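Local coordinates for protein (hdlp (histone deacetylase-like protein)) (Aquifex aeolicus, PDB 1C3P) that probably acts as a zinc-dependent deacetylase of the histone deacetylase family and may take part in acetoin breakdown, at residues A[183-188]-A[242-246]; A[222-228]-A[267-271]. All coordinates share one frame. Residues are numbered along the deposited sequence.

Interaction 1 of 2, residues A[183-188]-A[242-246]; sequences DQVFVL and VKEVF
In the alpha/beta fold of the histone deacetylases, helices pack on a parallel sheet, and here the C-terminal part of helix 228-245 lies on strand 185-192. The strand is extended from V185 (phi/psi near -120/130), so F186 and L188 face the helix while V185 and V187 point away. CA pairing sets F186 against F246 at 7.6 Å and L188 against V242 at 7.9 Å. No hydrogen bond joins the segments; two phenylalanines bridge the gap, and the small branched V242 fits against F186 and L188. F186 (chi1 t, chi2 112°) turns one ring face to V242: V242 CG1 lies 4.2 Å from the F186 ring centroid, a CH-pi contact. V242 CG2 (chi1 t) is 3.6 Å from F186 CE2 and 4.0 Å from L188 CD2. F246 has an extended backbone; with chi1 t and chi2 73° its ring lies oblique to that of F186. L163 of the neighbouring strand also touches V242 and F246. D183 O and Q184 O meet the F246 ring edge, and F186 CB sits over its face, 3.6 Å from the centroid.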
ATOM      1  N   ASP A 183      10.138  18.731   8.188  1.00 19.66           N
ATOM      2  CA  ASP A 183      11.060  17.830   8.856  1.00 21.52           C
ATOM      3  C   ASP A 183      10.317  17.073   9.952  1.00 16.66           C
ATOM      4  O   ASP A 183      10.916  16.330  10.723  1.00 23.37           O
ATOM      5  CB  ASP A 183      12.239  18.626   9.443  1.00 28.52           C
ATOM      6  CG  ASP A 183      11.813  19.578  10.547  1.00 32.30           C
ATOM      7  OD1 ASP A 183      10.770  20.242  10.391  1.00 30.99           O
ATOM      8  OD2 ASP A 183      12.533  19.677  11.566  1.00 48.65           O
ATOM      9  N   GLN A 184       9.000  17.258  10.019  1.00 21.95           N
ATOM     10  CA  GLN A 184       8.208  16.560  11.021  1.00 17.65           C
ATOM     11  C   GLN A 184       7.786  15.187  10.508  1.00 18.54           C
ATOM     12  O   GLN A 184       7.396  14.305  11.273  1.00 18.11           O
ATOM     13  CB  GLN A 184       6.978  17.364  11.403  1.00 21.36           C
ATOM     14  CG  GLN A 184       7.305  18.710  12.022  1.00 27.38           C
ATOM     15  CD  GLN A 184       6.120  19.330  12.719  1.00 31.96           C
ATOM     16  OE1 GLN A 184       5.046  19.466  12.144  1.00 29.90           O
ATOM     17  NE2 GLN A 184       6.313  19.718  13.969  1.00 31.84           N
ATOM     18  N   VAL A 185       7.849  15.023   9.199  1.00 19.18           N
ATOM     19  CA  VAL A 185       7.500  13.747   8.605  1.00 21.57           C
ATOM     20  C   VAL A 185       8.687  13.306   7.771  1.00 16.91           C
ATOM     21  O   VAL A 185       9.323  14.128   7.111  1.00 20.79           O
ATOM     22  CB  VAL A 185       6.246  13.874   7.708  1.00 22.64           C
ATOM     23  CG1 VAL A 185       5.843  12.489   7.163  1.00 16.26           C
ATOM     24  CG2 VAL A 185       5.101  14.494   8.514  1.00 16.77           C
ATOM     25  N   PHE A 186       8.997  12.015   7.828  1.00 18.73           N
ATOM     26  CA  PHE A 186      10.090  11.450   7.055  1.00 16.22           C
ATOM     27  C   PHE A 186       9.454  10.354   6.223  1.00 17.16           C
ATOM     28  O   PHE A 186       8.747   9.513   6.757  1.00 19.37           O
ATOM     29  CB  PHE A 186      11.170  10.840   7.971  1.00 16.83           C
ATOM     30  CG  PHE A 186      12.404  10.413   7.228  1.00 17.96           C
ATOM     31  CD1 PHE A 186      13.609  11.080   7.416  1.00 23.24           C
ATOM     32  CD2 PHE A 186      12.352   9.383   6.292  1.00 15.41           C
ATOM     33  CE1 PHE A 186      14.740  10.729   6.681  1.00 18.99           C
ATOM     34  CE2 PHE A 186      13.476   9.026   5.557  1.00 24.05           C
ATOM     35  CZ  PHE A 186      14.677   9.708   5.755  1.00 22.93           C
ATOM     36  N   VAL A 187       9.688  10.380   4.914  1.00 19.67           N
ATOM     37  CA  VAL A 187       9.114   9.378   4.032  1.00 17.74           C
ATOM     38  C   VAL A 187      10.217   8.555   3.398  1.00 18.46           C
ATOM     39  O   VAL A 187      11.168   9.103   2.854  1.00 20.64           O
ATOM     40  CB  VAL A 187       8.270  10.040   2.883  1.00 18.65           C
ATOM     41  CG1 VAL A 187       7.756   8.974   1.907  1.00 17.31           C
ATOM     42  CG2 VAL A 187       7.109  10.825   3.471  1.00 16.65           C
ATOM     43  N   LEU A 188      10.092   7.240   3.501  1.00 14.42           N
ATOM     44  CA  LEU A 188      11.033   6.315   2.889  1.00 16.68           C
ATOM     45  C   LEU A 188      10.265   5.441   1.928  1.00 20.01           C
ATOM     46  O   LEU A 188       9.259   4.826   2.294  1.00 18.86           O
ATOM     47  CB  LEU A 188      11.698   5.405   3.925  1.00 13.98           C
ATOM     48  CG  LEU A 188      12.404   4.135   3.398  1.00 13.66           C
ATOM     49  CD1 LEU A 188      13.580   4.481   2.487  1.00 15.55           C
ATOM     50  CD2 LEU A 188      12.890   3.306   4.576  1.00 16.40           C
ATOM     51  N   VAL A 242      17.737   5.872   7.731  1.00 20.41           N
ATOM     52  CA  VAL A 242      16.670   6.608   8.383  1.00 23.17           C
ATOM     53  C   VAL A 242      16.907   6.655   9.889  1.00 24.81           C
ATOM     54  O   VAL A 242      16.849   7.723  10.502  1.00 22.49           O
ATOM     55  CB  VAL A 242      15.299   5.954   8.132  1.00 26.48           C
ATOM     56  CG1 VAL A 242      14.226   6.681   8.932  1.00 18.67           C
ATOM     57  CG2 VAL A 242      14.966   5.988   6.634  1.00 26.97           C
ATOM     58  N   LYS A 243      17.181   5.490  10.468  1.00 26.06           N
ATOM     59  CA  LYS A 243      17.407   5.402  11.901  1.00 32.57           C
ATOM     60  C   LYS A 243      18.504   6.336  12.384  1.00 30.38           C
ATOM     61  O   LYS A 243      18.389   6.919  13.459  1.00 35.44           O
ATOM     62  CB  LYS A 243      17.760   3.973  12.319  1.00 28.53           C
ATOM     63  CG  LYS A 243      18.042   3.868  13.818  1.00 43.21           C
ATOM     64  CD  LYS A 243      18.660   2.534  14.223  1.00 53.10           C
ATOM     65  CE  LYS A 243      17.718   1.368  14.019  1.00 50.30           C
ATOM     66  NZ  LYS A 243      18.365   0.092  14.447  1.00 59.15           N
ATOM     67  N   GLU A 244      19.563   6.501  11.603  1.00 28.12           N
ATOM     68  CA  GLU A 244      20.647   7.377  12.054  1.00 37.54           C
ATOM     69  C   GLU A 244      20.304   8.862  12.016  1.00 38.17           C
ATOM     70  O   GLU A 244      20.968   9.672  12.660  1.00 38.46           O
ATOM     71  CB  GLU A 244      21.917   7.145  11.229  1.00 35.34           C
ATOM     72  CG  GLU A 244      22.419   5.702  11.250  1.00 55.88           C
ATOM     73  CD  GLU A 244      23.787   5.544  10.600  1.00 57.89           C
ATOM     74  OE1 GLU A 244      24.240   4.388  10.426  1.00 60.60           O
ATOM     75  OE2 GLU A 244      24.416   6.578  10.278  1.00 57.73           O
ATOM     76  N   VAL A 245      19.263   9.218  11.277  1.00 30.29           N
ATOM     77  CA  VAL A 245      18.864  10.609  11.138  1.00 29.17           C
ATOM     78  C   VAL A 245      17.489  10.952  11.708  1.00 34.90           C
ATOM     79  O   VAL A 245      17.200  12.116  11.973  1.00 34.73           O
ATOM     80  CB  VAL A 245      18.869  11.018   9.646  1.00 46.68           C
ATOM     81  CG1 VAL A 245      18.327  12.430   9.477  1.00 53.09           C
ATOM     82  CG2 VAL A 245      20.282  10.942   9.103  1.00 54.19           C
ATOM     83  N   PHE A 246      16.651   9.947  11.928  1.00 29.22           N
ATOM     84  CA  PHE A 246      15.295  10.216  12.404  1.00 29.17           C
ATOM     85  C   PHE A 246      14.849   9.227  13.481  1.00 23.38           C
ATOM     86  O   PHE A 246      14.941   8.017  13.288  1.00 29.15           O
ATOM     87  CB  PHE A 246      14.355  10.126  11.188  1.00 30.42           C
ATOM     88  CG  PHE A 246      13.005  10.766  11.389  1.00 25.62           C
ATOM     89  CD1 PHE A 246      12.870  12.147  11.417  1.00 28.89           C
ATOM     90  CD2 PHE A 246      11.863   9.980  11.482  1.00 25.17           C
ATOM     91  CE1 PHE A 246      11.609  12.745  11.530  1.00 23.43           C
ATOM     92  CE2 PHE A 246      10.595  10.564  11.597  1.00 22.40           C
ATOM     93  CZ  PHE A 246      10.467  11.941  11.619  1.00 19.88           C
TER

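Interaction 2 of 2, residues A[222-228]-A[267-271]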
ATOM      1  N   LEU A 222      14.845   0.889  -7.488  1.00 19.70           N
ATOM      2  CA  LEU A 222      15.423  -0.427  -7.730  1.00 21.62           C
ATOM      3  C   LEU A 222      15.191  -0.932  -9.154  1.00 19.68           C
ATOM      4  O   LEU A 222      14.204  -0.585  -9.794  1.00 18.07           O
ATOM      5  CB  LEU A 222      14.868  -1.409  -6.707  1.00 16.46           C
ATOM      6  CG  LEU A 222      15.287  -0.967  -5.296  1.00 18.65           C
ATOM      7  CD1 LEU A 222      14.521  -1.765  -4.236  1.00 21.32           C
ATOM      8  CD2 LEU A 222      16.784  -1.156  -5.141  1.00 19.98           C
ATOM      9  N   PRO A 223      16.115  -1.763  -9.663  1.00 19.37           N
ATOM     10  CA  PRO A 223      16.068  -2.330 -11.018  1.00 19.59           C
ATOM     11  C   PRO A 223      15.095  -3.445 -11.330  1.00 23.15           C
ATOM     12  O   PRO A 223      14.528  -4.073 -10.444  1.00 15.81           O
ATOM     13  CB  PRO A 223      17.511  -2.792 -11.232  1.00 20.08           C
ATOM     14  CG  PRO A 223      17.843  -3.338  -9.864  1.00 21.96           C
ATOM     15  CD  PRO A 223      17.352  -2.186  -8.975  1.00 17.38           C
ATOM     16  N   LYS A 224      14.919  -3.679 -12.626  1.00 16.41           N
ATOM     17  CA  LYS A 224      14.065  -4.753 -13.111  1.00 16.11           C
ATOM     18  C   LYS A 224      14.654  -6.109 -12.692  1.00 15.77           C
ATOM     19  O   LYS A 224      15.882  -6.260 -12.551  1.00 21.07           O
ATOM     20  CB  LYS A 224      14.001  -4.712 -14.636  1.00 20.34           C
ATOM     21  CG  LYS A 224      13.497  -3.392 -15.217  1.00 19.33           C
ATOM     22  CD  LYS A 224      13.518  -3.434 -16.755  1.00 25.49           C
ATOM     23  CE  LYS A 224      13.098  -2.080 -17.343  1.00 24.14           C
ATOM     24  NZ  LYS A 224      13.093  -2.091 -18.836  1.00 34.08           N
ATOM     25  N   GLY A 225      13.782  -7.100 -12.534  1.00 20.77           N
ATOM     26  CA  GLY A 225      14.235  -8.428 -12.162  1.00 20.30           C
ATOM     27  C   GLY A 225      14.731  -8.545 -10.735  1.00 20.63           C
ATOM     28  O   GLY A 225      15.437  -9.490 -10.410  1.00 20.66           O
ATOM     29  N   LEU A 226      14.351  -7.599  -9.878  1.00 20.37           N
ATOM     30  CA  LEU A 226      14.796  -7.598  -8.483  1.00 18.71           C
ATOM     31  C   LEU A 226      14.510  -8.932  -7.778  1.00 19.84           C
ATOM     32  O   LEU A 226      13.400  -9.448  -7.873  1.00 18.13           O
ATOM     33  CB  LEU A 226      14.071  -6.497  -7.712  1.00 13.63           C
ATOM     34  CG  LEU A 226      14.715  -6.161  -6.367  1.00 18.44           C
ATOM     35  CD1 LEU A 226      15.975  -5.347  -6.665  1.00 18.09           C
ATOM     36  CD2 LEU A 226      13.764  -5.340  -5.490  1.00 17.96           C
ATOM     37  N   ASN A 227      15.493  -9.479  -7.065  1.00 23.30           N
ATOM     38  CA  ASN A 227      15.255 -10.728  -6.350  1.00 20.88           C
ATOM     39  C   ASN A 227      15.123 -10.459  -4.860  1.00 25.24           C
ATOM     40  O   ASN A 227      15.304  -9.323  -4.407  1.00 18.54           O
ATOM     41  CB  ASN A 227      16.351 -11.781  -6.630  1.00 21.73           C
ATOM     42  CG  ASN A 227      17.729 -11.355  -6.152  1.00 20.47           C
ATOM     43  OD1 ASN A 227      17.902 -10.908  -5.015  1.00 23.80           O
ATOM     44  ND2 ASN A 227      18.728 -11.527  -7.017  1.00 21.08           N
ATOM     45  N   ASP A 228      14.807 -11.501  -4.096  1.00 19.41           N
ATOM     46  CA  ASP A 228      14.603 -11.348  -2.659  1.00 22.15           C
ATOM     47  C   ASP A 228      15.763 -10.771  -1.885  1.00 18.83           C
ATOM     48  O   ASP A 228      15.563  -9.950  -0.996  1.00 16.28           O
ATOM     49  CB  ASP A 228      14.208 -12.690  -2.025  1.00 16.82           C
ATOM     50  CG  ASP A 228      12.839 -13.153  -2.451  1.00 30.68           C
ATOM     51  OD1 ASP A 228      12.071 -12.311  -2.967  1.00 23.87           O
ATOM     52  OD2 ASP A 228      12.523 -14.351  -2.244  1.00 25.02           O
ATOM     53  N   LYS A 267       8.231  -5.072 -12.178  1.00 18.40           N
ATOM     54  CA  LYS A 267       9.267  -5.887 -12.780  1.00 20.64           C
ATOM     55  C   LYS A 267      10.071  -6.558 -11.660  1.00 20.63           C
ATOM     56  O   LYS A 267      11.146  -7.095 -11.898  1.00 25.38           O
ATOM     57  CB  LYS A 267      10.183  -5.027 -13.651  1.00 20.96           C
ATOM     58  CG  LYS A 267       9.441  -4.349 -14.784  1.00 25.60           C
ATOM     59  CD  LYS A 267       8.700  -5.348 -15.637  1.00 33.47           C
ATOM     60  CE  LYS A 267       7.957  -4.638 -16.753  1.00 38.49           C
ATOM     61  NZ  LYS A 267       7.113  -5.581 -17.516  1.00 33.11           N
ATOM     62  N   PHE A 268       9.541  -6.511 -10.438  1.00 18.98           N
ATOM     63  CA  PHE A 268      10.182  -7.152  -9.284  1.00 18.50           C
ATOM     64  C   PHE A 268       9.708  -8.610  -9.277  1.00 18.33           C
ATOM     65  O   PHE A 268       8.567  -8.897  -9.627  1.00 18.28           O
ATOM     66  CB  PHE A 268       9.748  -6.489  -7.966  1.00 20.91           C
ATOM     67  CG  PHE A 268      10.350  -5.126  -7.712  1.00 16.96           C
ATOM     68  CD1 PHE A 268      10.030  -4.433  -6.533  1.00 16.61           C
ATOM     69  CD2 PHE A 268      11.245  -4.541  -8.608  1.00 18.13           C
ATOM     70  CE1 PHE A 268      10.592  -3.187  -6.249  1.00 14.81           C
ATOM     71  CE2 PHE A 268      11.820  -3.280  -8.329  1.00 17.45           C
ATOM     72  CZ  PHE A 268      11.496  -2.610  -7.157  1.00 16.01           C
ATOM     73  N   ASN A 269      10.581  -9.525  -8.885  1.00 21.04           N
ATOM     74  CA  ASN A 269      10.226 -10.943  -8.848  1.00 22.89           C
ATOM     75  C   ASN A 269      10.401 -11.517  -7.453  1.00 19.00           C
ATOM     76  O   ASN A 269      11.077 -12.527  -7.268  1.00 21.85           O
ATOM     77  CB  ASN A 269      11.099 -11.750  -9.815  1.00 20.55           C
ATOM     78  CG  ASN A 269      10.993 -11.264 -11.243  1.00 26.13           C
ATOM     79  OD1 ASN A 269       9.902 -10.962 -11.729  1.00 29.17           O
ATOM     80  ND2 ASN A 269      12.127 -11.212 -11.936  1.00 28.26           N
ATOM     81  N   LEU A 270       9.777 -10.891  -6.470  1.00 17.71           N
ATOM     82  CA  LEU A 270       9.920 -11.358  -5.108  1.00 18.57           C
ATOM     83  C   LEU A 270       8.993 -12.521  -4.735  1.00 22.83           C
ATOM     84  O   LEU A 270       8.008 -12.809  -5.434  1.00 18.25           O
ATOM     85  CB  LEU A 270       9.661 -10.209  -4.140  1.00 18.95           C
ATOM     86  CG  LEU A 270      10.420  -8.891  -4.331  1.00 20.54           C
ATOM     87  CD1 LEU A 270      10.195  -8.062  -3.074  1.00 14.19           C
ATOM     88  CD2 LEU A 270      11.915  -9.133  -4.547  1.00 19.05           C
ATOM     89  N   SER A 271       9.327 -13.164  -3.617  1.00 20.95           N
ATOM     90  CA  SER A 271       8.551 -14.269  -3.045  1.00 18.28           C
ATOM     91  C   SER A 271       7.714 -13.690  -1.898  1.00 19.98           C
ATOM     92  O   SER A 271       8.090 -12.647  -1.342  1.00 18.82           O
ATOM     93  CB  SER A 271       9.482 -15.334  -2.455  1.00 18.73           C
ATOM     94  OG  SER A 271      10.149 -14.849  -1.295  1.00 22.28           O
TER
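Two irregular segments, the loop after strand 217-222 and the loop before helix 272-286, lie side by side on the way from the sheet to two helices, tied by four hydrogen bonds. A type II turn from P223 to L226 comes first; G225 takes its positive phi (71°), a conformation easy for glycine, and its N gives a hydrogen bond to K267 O at 2.7 Å. Next, N269 N donates to L226 O at 3.0 Å. The third and fourth bonds both end on one carboxylate: D228 OD1 accepts from S271 N at 2.9 Å, and D228 OD2 accepts from S271 OG at 2.6 Å. Aspartate suits this place because its two oxygens can accept hydrogen bonds from the backbone NH and the hydroxyl of the same residue; OD2 also accepts from R356 N. S271 OG in turn accepts from A274 N, which makes S271 the N-cap of helix 272-286, while N227 caps helix 228-245 through OD1 to E230 N. Apolar contacts accompany these polar links. L226 CD2 lies over the F268 ring, 3.8 Å from its centroid in a CH-pi contact, and L222 CB approaches F268 CZ at 3.6 Å. Because the buried carboxylate of D228, at the start of helix 228-245, binds both the NH and the hydroxyl of the S271 N-cap, the two helix N termini are held together.

Overall arrangement
Helix 228-245 connects the two contacts: interaction 2 involves its start and interaction 1 its C-terminal part, with centres 25 Å apart and nearest atoms about 9 Å apart. The sheet relates them as well: 183-188 enters strand 185-192, while the adjacent edge strand 217-222 ends where segment 222-228 begins, and 267-271, in the loop after strand 250-254, leads into helix 272-286. Interaction 2 is closer to the zinc site: the F268 side chain is about 7 Å from that of D258 and about 8 Å from that of H170, whereas in interaction 1 the side chain of L188 is about 11 Å from that of D168. No zinc is bound in this model.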